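Long-range contacts in YkuI protein (Bacillus subtilis, PDB 2BAS), which binds the second messenger cyclic di-GMP and is probably a cyclic di-GMP-specific phosphodiesterase of the EAL family: residues Tyr56-Arg61 with Leu107-Asn112; Asp176-Glu181 with Leu196-Gln201; Glu327-Cys332 with Leu415-Pro420; Tyr337-Glu342 with Lys366-Arg371. One frame throughout, in Å; residues are numbered along the deposited sequence.

Contact 1 (Tyr56-Arg61 with Leu107-Asn112); sequences YEVLGR and LLIFMN
Tyr56 and Val58 pair with the strand of Phe110 through a short parallel ladder, evidenced by three backbone bonds: Tyr56 N to Leu108 O at 3.2 Å, Phe110 N to Tyr56 O at 3.2 Å, and Val58 N to Phe110 O at 2.8 Å. Phe110 O also receives a CA-H...O contact from Glu57 CA at 3.3 Å. The two short strands run parallel at 38° to each other, and the ladder comprises two bridges, Tyr56 with Ile109 and Glu57 with Phe110. On the face of Tyr56 and Ile109, Leu107 CD1 meets the tyrosine ring at its edge, 3.5 Å from CE1. Val58 CG2 lies alongside Ile109 CG2, the two side chains pointing the same way. On the other face Glu57 is extended, its CG anti to the backbone N (chi1 -167°), which carries the carboxylate past Phe110 CB. Glu57 OE2 lies near Asn112 CB, while OE1 accepts a hydrogen bond from Gln253 NE2. Glu57-Val58-Leu59 matches the family's Glu-Ala-Leu signature, whose glutamate in relatives serves the metal site. Tyr56 OH is hydrogen-bonded to Leu265 N, and its ring stacks on Phe264. Helix 82-100 covers Val58 and Ile109, while strands 38-47 and 143-147 both touch Phe110.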
# COMPACT_ATOMS: atom_id res chain seq x y z
N TYR A 56 -23.12 -17.01 -0.28
CA TYR A 56 -23.26 -17.27 1.15
C TYR A 56 -22.01 -17.96 1.66
O TYR A 56 -21.53 -18.90 1.04
CB TYR A 56 -24.44 -18.21 1.41
CG TYR A 56 -25.81 -17.70 1.03
CD1 TYR A 56 -26.32 -17.88 -0.27
CD2 TYR A 56 -26.62 -17.07 1.97
CE1 TYR A 56 -27.59 -17.42 -0.61
CE2 TYR A 56 -27.90 -16.61 1.64
CZ TYR A 56 -28.38 -16.79 0.34
OH TYR A 56 -29.64 -16.35 0.01
N GLU A 57 -21.49 -17.50 2.79
CA GLU A 57 -20.42 -18.23 3.45
C GLU A 57 -21.10 -19.44 4.09
O GLU A 57 -22.21 -19.32 4.62
CB GLU A 57 -19.71 -17.38 4.50
CG GLU A 57 -18.41 -18.00 4.99
CD GLU A 57 -17.75 -17.24 6.14
OE1 GLU A 57 -18.44 -16.47 6.85
OE2 GLU A 57 -16.52 -17.41 6.34
N VAL A 58 -20.43 -20.59 4.00
CA VAL A 58 -20.93 -21.83 4.58
C VAL A 58 -20.38 -21.99 6.00
O VAL A 58 -19.17 -22.09 6.19
CB VAL A 58 -20.56 -23.06 3.69
CG1 VAL A 58 -20.85 -24.38 4.42
CG2 VAL A 58 -21.32 -23.01 2.38
N LEU A 59 -21.28 -22.01 6.99
CA LEU A 59 -20.89 -22.05 8.40
C LEU A 59 -21.26 -23.38 9.07
O LEU A 59 -22.29 -23.96 8.76
CB LEU A 59 -21.52 -20.86 9.15
CG LEU A 59 -21.23 -19.45 8.59
CD1 LEU A 59 -22.03 -18.37 9.30
CD2 LEU A 59 -19.74 -19.10 8.64
N GLY A 60 -20.42 -23.85 9.99
CA GLY A 60 -20.64 -25.14 10.67
C GLY A 60 -21.42 -25.06 11.97
O GLY A 60 -21.08 -24.26 12.85
N ARG A 61 -22.45 -25.88 12.11
CA ARG A 61 -23.27 -25.88 13.33
C ARG A 61 -23.65 -27.28 13.79
O ARG A 61 -23.56 -28.24 13.03
CB ARG A 61 -24.57 -25.06 13.15
CG ARG A 61 -24.42 -23.56 12.90
CD ARG A 61 -23.92 -22.81 14.13
NE ARG A 61 -23.95 -21.36 13.95
CZ ARG A 61 -22.96 -20.63 13.41
NH1 ARG A 61 -23.09 -19.31 13.30
NH2 ARG A 61 -21.86 -21.21 12.97
N LEU A 107 -25.03 -18.17 -7.60
CA LEU A 107 -24.63 -17.86 -6.24
C LEU A 107 -23.19 -18.30 -5.99
O LEU A 107 -22.77 -19.38 -6.40
CB LEU A 107 -25.57 -18.52 -5.22
CG LEU A 107 -26.97 -17.94 -4.98
CD1 LEU A 107 -27.70 -18.72 -3.91
CD2 LEU A 107 -26.95 -16.47 -4.58
N LEU A 108 -22.42 -17.45 -5.33
CA LEU A 108 -21.05 -17.79 -4.98
C LEU A 108 -21.08 -18.66 -3.74
O LEU A 108 -21.97 -18.50 -2.90
CB LEU A 108 -20.22 -16.51 -4.75
CG LEU A 108 -19.99 -15.63 -5.99
CD1 LEU A 108 -19.49 -14.23 -5.63
CD2 LEU A 108 -19.05 -16.28 -7.00
N ILE A 109 -20.14 -19.59 -3.63
CA ILE A 109 -20.03 -20.46 -2.46
C ILE A 109 -18.72 -20.19 -1.71
O ILE A 109 -17.63 -20.60 -2.17
CB ILE A 109 -20.15 -21.98 -2.84
CG1 ILE A 109 -21.41 -22.26 -3.66
CG2 ILE A 109 -20.14 -22.85 -1.59
CD1 ILE A 109 -21.43 -23.63 -4.34
N PHE A 110 -18.81 -19.48 -0.59
CA PHE A 110 -17.64 -19.16 0.24
C PHE A 110 -17.41 -20.23 1.32
O PHE A 110 -18.22 -20.39 2.25
CB PHE A 110 -17.79 -17.79 0.91
CG PHE A 110 -17.68 -16.62 -0.03
CD1 PHE A 110 -18.75 -16.26 -0.85
CD2 PHE A 110 -16.52 -15.84 -0.05
CE1 PHE A 110 -18.66 -15.16 -1.71
CE2 PHE A 110 -16.42 -14.75 -0.92
CZ PHE A 110 -17.50 -14.40 -1.75
N MSE A 111 -16.29 -20.94 1.21
CA MSE A 111 -15.92 -21.97 2.16
C MSE A 111 -14.56 -21.68 2.78
O MSE A 111 -13.54 -21.65 2.08
CB MSE A 111 -15.86 -23.33 1.47
CG MSE A 111 -17.17 -23.84 0.92
SE MSE A 111 -16.84 -25.33 -0.32
CE MSE A 111 -15.58 -24.43 -1.59
N ASN A 112 -14.54 -21.48 4.09
CA ASN A 112 -13.32 -21.19 4.84
C ASN A 112 -12.63 -22.49 5.23
O ASN A 112 -13.08 -23.21 6.11
CB ASN A 112 -13.66 -20.40 6.11
CG ASN A 112 -12.43 -19.87 6.82
OD1 ASN A 112 -11.29 -20.00 6.34
ND2 ASN A 112 -12.65 -19.25 7.98

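Contact 2 (Asp176-Glu181 with Leu196-Gln201); sequences DNIGKE and LKIDLQ
Ile178 lies against the strand of Leu196 and Ile198, held by one backbone bond, Ile178 N to Lys197 O, 3.2 Å long and nearly straight at 169°. Its side chain has CG1 anti to the carbonyl carbon (chi1 -63°), an orientation that directs this branch over Lys197 O toward Leu196, where CG1 meets Leu196 CD2 at 4.1 Å. These two side chains lean across each other at a slant, whereas Ile178 CB faces Ile198 CG1 at 4.2 Å. The result is an apolar patch that Ile219 of helix 211-226 extends. Asp176 and Lys197 are disposed differently: the carboxylate passes the lysine near its base, with Asp176 OD1 4.0 Å from Lys197 CB, and the charged ends do not meet. Lys197 bends at its third torsion and takes its amine to Gln253 and to a salt bridge with Glu146. Asp176 OD1 instead accepts from Asn177 N, from above the carboxylate plane, at the corner where the chain turns away from the sheet. Beyond that corner a water joins the segments, donating to Ile178 O at 2.6 Å and accepting from Asp199 N at 2.7 Å. Asp199 OD1 closes an Asx turn on Gln201 N. Gly179 continues the bend with a positive phi. Two parallel strands, 172-178 and 195-199, linked through helix 185-191 form a beta-alpha-beta unit of the EAL barrel; in such barrels the C-terminal strand ends carry the active site, consistent with the position of Asp176 and Lys197.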
# COMPACT_ATOMS: atom_id res chain seq x y z
N ASP A 176 -7.63 -14.35 3.79
CA ASP A 176 -8.34 -13.99 5.03
C ASP A 176 -7.42 -13.15 5.94
O ASP A 176 -6.19 -13.14 5.76
CB ASP A 176 -8.75 -15.27 5.76
CG ASP A 176 -9.93 -15.06 6.70
OD1 ASP A 176 -10.43 -13.88 6.86
OD2 ASP A 176 -10.44 -16.06 7.34
N ASN A 177 -8.06 -12.49 6.89
CA ASN A 177 -7.41 -11.62 7.92
C ASN A 177 -6.38 -10.64 7.32
O ASN A 177 -5.24 -10.54 7.78
CB ASN A 177 -6.64 -12.47 8.93
CG ASN A 177 -7.52 -13.47 9.67
OD1 ASN A 177 -8.74 -13.38 9.61
ND2 ASN A 177 -6.96 -14.44 10.39
N ILE A 178 -6.79 -9.91 6.32
CA ILE A 178 -5.88 -8.93 5.69
C ILE A 178 -5.96 -7.59 6.45
O ILE A 178 -7.05 -7.17 6.89
CB ILE A 178 -6.26 -8.72 4.22
CG1 ILE A 178 -6.10 -10.00 3.39
CG2 ILE A 178 -5.40 -7.66 3.53
CD1 ILE A 178 -4.67 -10.56 3.42
N GLY A 179 -4.79 -6.99 6.57
CA GLY A 179 -4.61 -5.69 7.24
C GLY A 179 -4.05 -5.87 8.65
O GLY A 179 -3.21 -5.09 9.11
N LYS A 180 -4.53 -6.91 9.30
CA LYS A 180 -4.16 -7.20 10.68
C LYS A 180 -3.05 -8.26 10.83
O LYS A 180 -1.85 -7.97 10.81
CB LYS A 180 -5.41 -7.69 11.43
CG LYS A 180 -5.18 -7.89 12.93
CD LYS A 180 -5.43 -6.63 13.76
CE LYS A 180 -5.52 -6.92 15.26
NZ LYS A 180 -5.84 -5.74 16.07
N GLU A 181 -3.44 -9.49 10.97
CA GLU A 181 -2.49 -10.58 11.21
C GLU A 181 -1.79 -11.03 9.93
O GLU A 181 -0.62 -11.43 9.94
CB GLU A 181 -3.24 -11.72 11.82
CG GLU A 181 -4.66 -11.29 12.20
CD GLU A 181 -4.93 -11.30 13.71
OE1 GLU A 181 -6.12 -11.04 14.15
OE2 GLU A 181 -3.98 -11.56 14.54
N LEU A 196 -9.74 -10.39 -1.29
CA LEU A 196 -9.11 -10.11 -0.01
C LEU A 196 -10.21 -9.87 1.00
O LEU A 196 -11.07 -9.01 0.79
CB LEU A 196 -8.23 -8.85 -0.12
CG LEU A 196 -7.04 -8.86 -1.07
CD1 LEU A 196 -6.35 -7.50 -1.03
CD2 LEU A 196 -6.05 -9.98 -0.73
N LYS A 197 -10.23 -10.64 2.08
CA LYS A 197 -11.23 -10.45 3.13
C LYS A 197 -10.65 -9.62 4.26
O LYS A 197 -9.64 -9.99 4.88
CB LYS A 197 -11.74 -11.78 3.70
CG LYS A 197 -12.66 -12.56 2.79
CD LYS A 197 -13.48 -13.62 3.56
CE LYS A 197 -14.79 -13.06 4.13
NZ LYS A 197 -15.79 -14.13 4.50
N ILE A 198 -11.29 -8.48 4.52
CA ILE A 198 -10.86 -7.55 5.56
C ILE A 198 -11.88 -7.55 6.70
O ILE A 198 -13.06 -7.35 6.48
CB ILE A 198 -10.64 -6.13 4.95
CG1 ILE A 198 -9.61 -6.20 3.82
CG2 ILE A 198 -10.19 -5.15 6.01
CD1 ILE A 198 -9.55 -4.96 2.93
N ASP A 199 -11.39 -7.82 7.90
CA ASP A 199 -12.18 -7.82 9.13
C ASP A 199 -12.21 -6.40 9.69
O ASP A 199 -11.20 -5.71 9.64
CB ASP A 199 -11.54 -8.79 10.13
CG ASP A 199 -12.07 -8.61 11.56
OD1 ASP A 199 -13.27 -8.34 11.74
OD2 ASP A 199 -11.27 -8.78 12.50
N LEU A 200 -13.34 -5.97 10.21
CA LEU A 200 -13.45 -4.59 10.70
C LEU A 200 -13.73 -4.48 12.20
O LEU A 200 -14.12 -3.41 12.69
CB LEU A 200 -14.48 -3.80 9.89
CG LEU A 200 -14.20 -3.59 8.40
CD1 LEU A 200 -15.37 -2.86 7.75
CD2 LEU A 200 -12.89 -2.84 8.16
N GLN A 201 -13.53 -5.58 12.93
CA GLN A 201 -13.63 -5.57 14.39
C GLN A 201 -12.55 -4.65 14.95
O GLN A 201 -12.79 -3.87 15.87
CB GLN A 201 -13.42 -6.97 14.96
CG GLN A 201 -14.61 -7.90 14.84
CD GLN A 201 -14.23 -9.36 15.06
OE1 GLN A 201 -13.33 -9.88 14.39
NE2 GLN A 201 -14.91 -10.02 16.00
O HOH W 1 -8.80 -8.31 8.48

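Contact 3 (Glu327-Cys332 with Leu415-Pro420); sequences EELTDC and LFIDLP
Cys332 and Leu419 are the residues of closest backbone approach, their CA atoms 5.9 Å apart, where the chain leaving helix 318-328 passes the end of strand 413-419. Leu329 is the first residue to leave helical angles, and its O accepts from Cys332 N at 3.0 Å; the carbonyl of Cys332 is directed at the strand. The meeting there is of a carbonyl with carbon: Cys332 O lies 3.6 Å from Leu419 CD2 and 3.6 Å from Pro420 CD. The second meeting is wholly apolar. Leu329 and Ile417 cross at about a right angle, touching by branch ends, with Leu329 CD1 3.7 Å from Ile417 CD1. With CG1 anti to the carbonyl carbon (chi1 -58°) and the chain extended beyond it, Ile417 CD1 is brought to the leucine. Between the segments the evidence is therefore of van der Waals contact, without a polar bond. Cys332 SG carries a covalently attached beta-mercaptoethanol, probably from the crystallisation liquor. Asp418 points from the other side of the strand, in a salt bridge with Arg335 and a hydrogen bond with Thr404. The long helix 271-311 covers the junction, with Val303 against both Leu329 and Ile417, and Phe299 against Cys332 and Leu419; strands 335-340 and 401-409 flank strand 413-419.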
# COMPACT_ATOMS: atom_id res chain seq x y z
N GLU A 327 6.45 35.81 5.41
CA GLU A 327 5.85 36.79 6.30
C GLU A 327 4.43 37.18 5.89
O GLU A 327 3.57 37.38 6.74
CB GLU A 327 6.74 38.03 6.42
CG GLU A 327 8.05 37.79 7.19
CD GLU A 327 7.86 37.54 8.69
OE1 GLU A 327 6.72 37.32 9.16
OE2 GLU A 327 8.88 37.55 9.41
N GLU A 328 4.20 37.28 4.58
CA GLU A 328 2.87 37.56 4.05
C GLU A 328 1.91 36.39 4.34
O GLU A 328 0.74 36.61 4.65
CB GLU A 328 2.94 37.82 2.54
CG GLU A 328 1.63 38.25 1.91
CD GLU A 328 1.13 39.58 2.44
OE1 GLU A 328 -0.01 39.62 2.93
OE2 GLU A 328 1.89 40.58 2.38
N LEU A 329 2.42 35.17 4.24
CA LEU A 329 1.62 33.98 4.53
C LEU A 329 1.90 33.38 5.91
O LEU A 329 1.59 32.21 6.17
CB LEU A 329 1.84 32.92 3.42
CG LEU A 329 1.41 33.25 1.99
CD1 LEU A 329 1.53 32.02 1.13
CD2 LEU A 329 -0.01 33.79 1.90
N THR A 330 2.45 34.19 6.82
CA THR A 330 2.90 33.69 8.13
C THR A 330 1.91 32.80 8.89
O THR A 330 2.31 31.84 9.55
CB THR A 330 3.41 34.81 9.06
OG1 THR A 330 4.00 34.22 10.22
CG2 THR A 330 2.29 35.75 9.49
N ASP A 331 0.62 33.11 8.76
CA ASP A 331 -0.43 32.41 9.52
C ASP A 331 -0.82 31.02 8.98
O ASP A 331 -1.40 30.23 9.71
CB ASP A 331 -1.66 33.32 9.71
CG ASP A 331 -1.42 34.43 10.75
OD1 ASP A 331 -0.53 34.24 11.61
OD2 ASP A 331 -2.10 35.48 10.72
N CYS A 332 -0.45 30.71 7.73
CA CYS A 332 -0.84 29.42 7.14
C CYS A 332 0.29 28.56 6.58
O CYS A 332 0.03 27.62 5.83
CB CYS A 332 -1.91 29.61 6.07
SG CYS A 332 -1.45 30.72 4.73
N LEU A 415 6.83 26.67 -6.79
CA LEU A 415 6.79 27.15 -5.44
C LEU A 415 6.08 26.11 -4.58
O LEU A 415 5.05 25.55 -4.98
CB LEU A 415 6.04 28.48 -5.42
CG LEU A 415 5.71 29.21 -4.12
CD1 LEU A 415 6.95 29.82 -3.47
CD2 LEU A 415 4.67 30.30 -4.44
N PHE A 416 6.65 25.85 -3.41
CA PHE A 416 6.07 24.88 -2.51
C PHE A 416 5.88 25.52 -1.15
O PHE A 416 6.80 26.16 -0.61
CB PHE A 416 6.95 23.64 -2.45
CG PHE A 416 7.13 22.99 -3.79
CD1 PHE A 416 8.17 23.37 -4.63
CD2 PHE A 416 6.23 22.02 -4.23
CE1 PHE A 416 8.33 22.80 -5.87
CE2 PHE A 416 6.38 21.44 -5.46
CZ PHE A 416 7.43 21.82 -6.29
N ILE A 417 4.65 25.40 -0.65
CA ILE A 417 4.26 25.96 0.64
C ILE A 417 3.68 24.84 1.49
O ILE A 417 2.63 24.30 1.16
CB ILE A 417 3.20 27.04 0.48
CG1 ILE A 417 3.71 28.16 -0.43
CG2 ILE A 417 2.80 27.57 1.81
CD1 ILE A 417 2.61 29.11 -0.90
N ASP A 418 4.36 24.48 2.57
CA ASP A 418 3.89 23.42 3.48
C ASP A 418 2.99 24.04 4.54
O ASP A 418 3.34 25.07 5.11
CB ASP A 418 5.07 22.69 4.13
CG ASP A 418 5.92 21.90 3.12
OD1 ASP A 418 5.42 21.61 2.00
OD2 ASP A 418 7.08 21.55 3.46
N LEU A 419 1.84 23.44 4.79
CA LEU A 419 0.92 24.00 5.79
C LEU A 419 1.00 23.21 7.10
O LEU A 419 1.01 21.98 7.09
CB LEU A 419 -0.54 24.02 5.29
CG LEU A 419 -0.96 24.31 3.85
CD1 LEU A 419 -2.37 24.86 3.87
CD2 LEU A 419 -0.07 25.29 3.13
N PRO A 420 1.03 23.91 8.25
CA PRO A 420 1.16 23.20 9.52
C PRO A 420 -0.15 22.54 9.89
O PRO A 420 -1.20 22.95 9.39
CB PRO A 420 1.49 24.32 10.51
CG PRO A 420 0.87 25.55 9.94
CD PRO A 420 0.93 25.38 8.44

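Contact 4 (Tyr337-Glu342 with Lys366-Arg371); sequences YMCDEE and KNWSWR
Two Asx turns meet where Glu342, in the turn that follows strand 335-340, presents its carbonyl to Asn367 and Ser369 of the loop leading to helix 374-384. Glu342 O takes a bond from Ser369 OG at 2.6 Å, the donor standing above the carbonyl plane, and a weak one from Asn367 ND2 at 3.3 Å. The stronger partner of that amide nitrogen is Asp344. Asn367 OD1 in turn accepts from Ser369 N at 2.9 Å, closing one Asx turn; on the strand side Asp340 OD1 closes the other on Glu342 N. A type I beta turn from Trp368 to Arg371 overlaps the Asn367 turn, and Trp370 NE1 bonds Asn367 O. Nearer the strand the contact is aromatic. Tyr337 CG is set between its backbone N and carbonyl carbon (chi1 63°), which sends the ring toward the loop; its CE1 approaches Trp368 CD1 at 4.2 Å. The phenol and the pyrrole part of the indole form an oblique pair, inclined by 55° with centroids 5.6 Å apart. Cys339 SG sits at the indole edge, 3.9 Å from Trp368 CD1. Beyond the pair, Trp368 NE1 bonds Gln345 and Arg371 NH2 bonds Tyr393. The second subunit packs on this loop, where its Glu49 and Glu50 form salt bridges with Lys366. Chemically, one backbone oxygen is held mainly by the serine hydroxyl, with the asparagine amide a weak second donor; the Asx turn from Asn367 to Ser369 probably sets the two donors relative to each other, while Cys339 SG and the Tyr337 ring supply van der Waals contact with Trp368.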
# COMPACT_ATOMS: atom_id res chain seq x y z
N TYR A 337 9.78 26.98 -0.20
CA TYR A 337 10.96 26.82 -1.07
C TYR A 337 10.54 26.70 -2.55
O TYR A 337 9.36 26.42 -2.83
CB TYR A 337 11.80 25.60 -0.65
CG TYR A 337 11.09 24.26 -0.78
CD1 TYR A 337 11.30 23.42 -1.87
CD2 TYR A 337 10.19 23.85 0.19
CE1 TYR A 337 10.62 22.19 -1.98
CE2 TYR A 337 9.52 22.65 0.10
CZ TYR A 337 9.73 21.82 -0.97
OH TYR A 337 9.02 20.63 -1.00
N MSE A 338 11.49 26.87 -3.47
CA MSE A 338 11.27 26.79 -4.92
C MSE A 338 12.17 25.78 -5.63
O MSE A 338 13.33 25.62 -5.26
CB MSE A 338 11.51 28.16 -5.58
CG MSE A 338 10.36 29.13 -5.53
SE MSE A 338 10.93 30.99 -5.88
CE MSE A 338 11.85 30.81 -7.68
N CYS A 339 11.64 25.14 -6.68
CA CYS A 339 12.39 24.15 -7.48
C CYS A 339 12.18 24.37 -8.98
O CYS A 339 11.18 24.97 -9.38
CB CYS A 339 11.90 22.73 -7.16
SG CYS A 339 12.04 22.17 -5.45
N ASP A 340 13.10 23.84 -9.80
CA ASP A 340 12.99 23.90 -11.28
C ASP A 340 12.31 22.65 -11.89
O ASP A 340 11.91 21.76 -11.14
CB ASP A 340 14.36 24.21 -11.95
CG ASP A 340 15.34 23.02 -11.94
OD1 ASP A 340 14.98 21.91 -11.48
OD2 ASP A 340 16.49 23.21 -12.40
N GLU A 341 12.20 22.58 -13.22
CA GLU A 341 11.46 21.49 -13.86
C GLU A 341 11.91 20.09 -13.42
O GLU A 341 11.11 19.16 -13.40
CB GLU A 341 11.52 21.54 -15.40
CG GLU A 341 12.06 22.79 -16.04
CD GLU A 341 13.53 22.67 -16.39
OE1 GLU A 341 14.32 22.23 -15.52
OE2 GLU A 341 13.91 23.00 -17.54
N GLU A 342 13.18 19.94 -13.09
CA GLU A 342 13.75 18.63 -12.78
C GLU A 342 13.85 18.30 -11.28
O GLU A 342 14.42 17.28 -10.90
CB GLU A 342 15.09 18.45 -13.50
CG GLU A 342 14.94 18.56 -15.02
CD GLU A 342 16.16 18.11 -15.80
OE1 GLU A 342 16.69 17.01 -15.51
OE2 GLU A 342 16.58 18.85 -16.73
N LYS A 366 19.62 20.59 -3.36
CA LYS A 366 19.03 19.28 -3.07
C LYS A 366 18.02 18.96 -4.17
O LYS A 366 17.45 19.87 -4.77
CB LYS A 366 18.31 19.29 -1.72
CG LYS A 366 19.17 19.11 -0.48
CD LYS A 366 18.26 19.25 0.75
CE LYS A 366 19.03 19.34 2.07
NZ LYS A 366 19.58 18.03 2.49
N ASN A 367 17.81 17.66 -4.43
CA ASN A 367 16.89 17.22 -5.47
C ASN A 367 15.71 16.43 -4.94
O ASN A 367 15.90 15.50 -4.19
CB ASN A 367 17.63 16.41 -6.53
CG ASN A 367 16.75 16.10 -7.72
OD1 ASN A 367 15.91 15.20 -7.70
ND2 ASN A 367 16.93 16.88 -8.77
N TRP A 368 14.50 16.76 -5.36
CA TRP A 368 13.32 16.11 -4.78
C TRP A 368 12.56 15.19 -5.71
O TRP A 368 11.45 14.75 -5.38
CB TRP A 368 12.35 17.15 -4.21
CG TRP A 368 13.01 17.96 -3.17
CD1 TRP A 368 13.35 19.27 -3.24
CD2 TRP A 368 13.48 17.49 -1.89
NE1 TRP A 368 13.97 19.66 -2.07
CE2 TRP A 368 14.05 18.58 -1.23
CE3 TRP A 368 13.42 16.25 -1.23
CZ2 TRP A 368 14.59 18.48 0.06
CZ3 TRP A 368 13.96 16.15 0.04
CH2 TRP A 368 14.55 17.25 0.67
N SER A 369 13.16 14.86 -6.84
CA SER A 369 12.43 14.14 -7.87
C SER A 369 12.05 12.70 -7.54
O SER A 369 11.19 12.13 -8.22
CB SER A 369 13.18 14.23 -9.20
OG SER A 369 12.91 15.50 -9.76
N TRP A 370 12.68 12.15 -6.50
CA TRP A 370 12.45 10.79 -6.05
C TRP A 370 11.17 10.69 -5.21
O TRP A 370 10.62 9.59 -5.08
CB TRP A 370 13.66 10.29 -5.26
CG TRP A 370 14.05 11.29 -4.21
CD1 TRP A 370 14.86 12.38 -4.38
CD2 TRP A 370 13.59 11.33 -2.85
NE1 TRP A 370 14.94 13.09 -3.21
CE2 TRP A 370 14.18 12.47 -2.26
CE3 TRP A 370 12.75 10.52 -2.08
CZ2 TRP A 370 13.95 12.81 -0.91
CZ3 TRP A 370 12.51 10.86 -0.75
CH2 TRP A 370 13.11 12.00 -0.18
N ARG A 371 10.70 11.81 -4.67
CA ARG A 371 9.44 11.85 -3.90
C ARG A 371 8.23 11.45 -4.75
O ARG A 371 8.09 11.90 -5.90
CB ARG A 371 9.19 13.24 -3.31
CG ARG A 371 9.98 13.57 -2.04
CD ARG A 371 9.77 14.99 -1.55
NE ARG A 371 8.45 15.13 -0.92
CZ ARG A 371 8.00 16.25 -0.34
NH1 ARG A 371 8.76 17.35 -0.29
NH2 ARG A 371 6.79 16.27 0.20

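The four contacts fall into two groups. Contacts 1 and 2 lie in the EAL barrel sheet, their centres about 17 Å apart, with Glu57 OE2 3.8 Å from Lys197 NZ, so both reach the same probable active-site region. Contacts 3 and 4 belong to the C-terminal signalling domain, centres about 18 Å apart, and share its antiparallel sheet through neighbouring strands 335-340 and 413-419. Contact 1 closes before contact 2 opens, and both precede contact 3, whose loop encloses contact 4. About 55 Å separates the centres of contacts 1 and 3, with the long helix 271-311 between the two parts. Contacts 2 and 4 both touch the second subunit, so each domain takes part in the dimer.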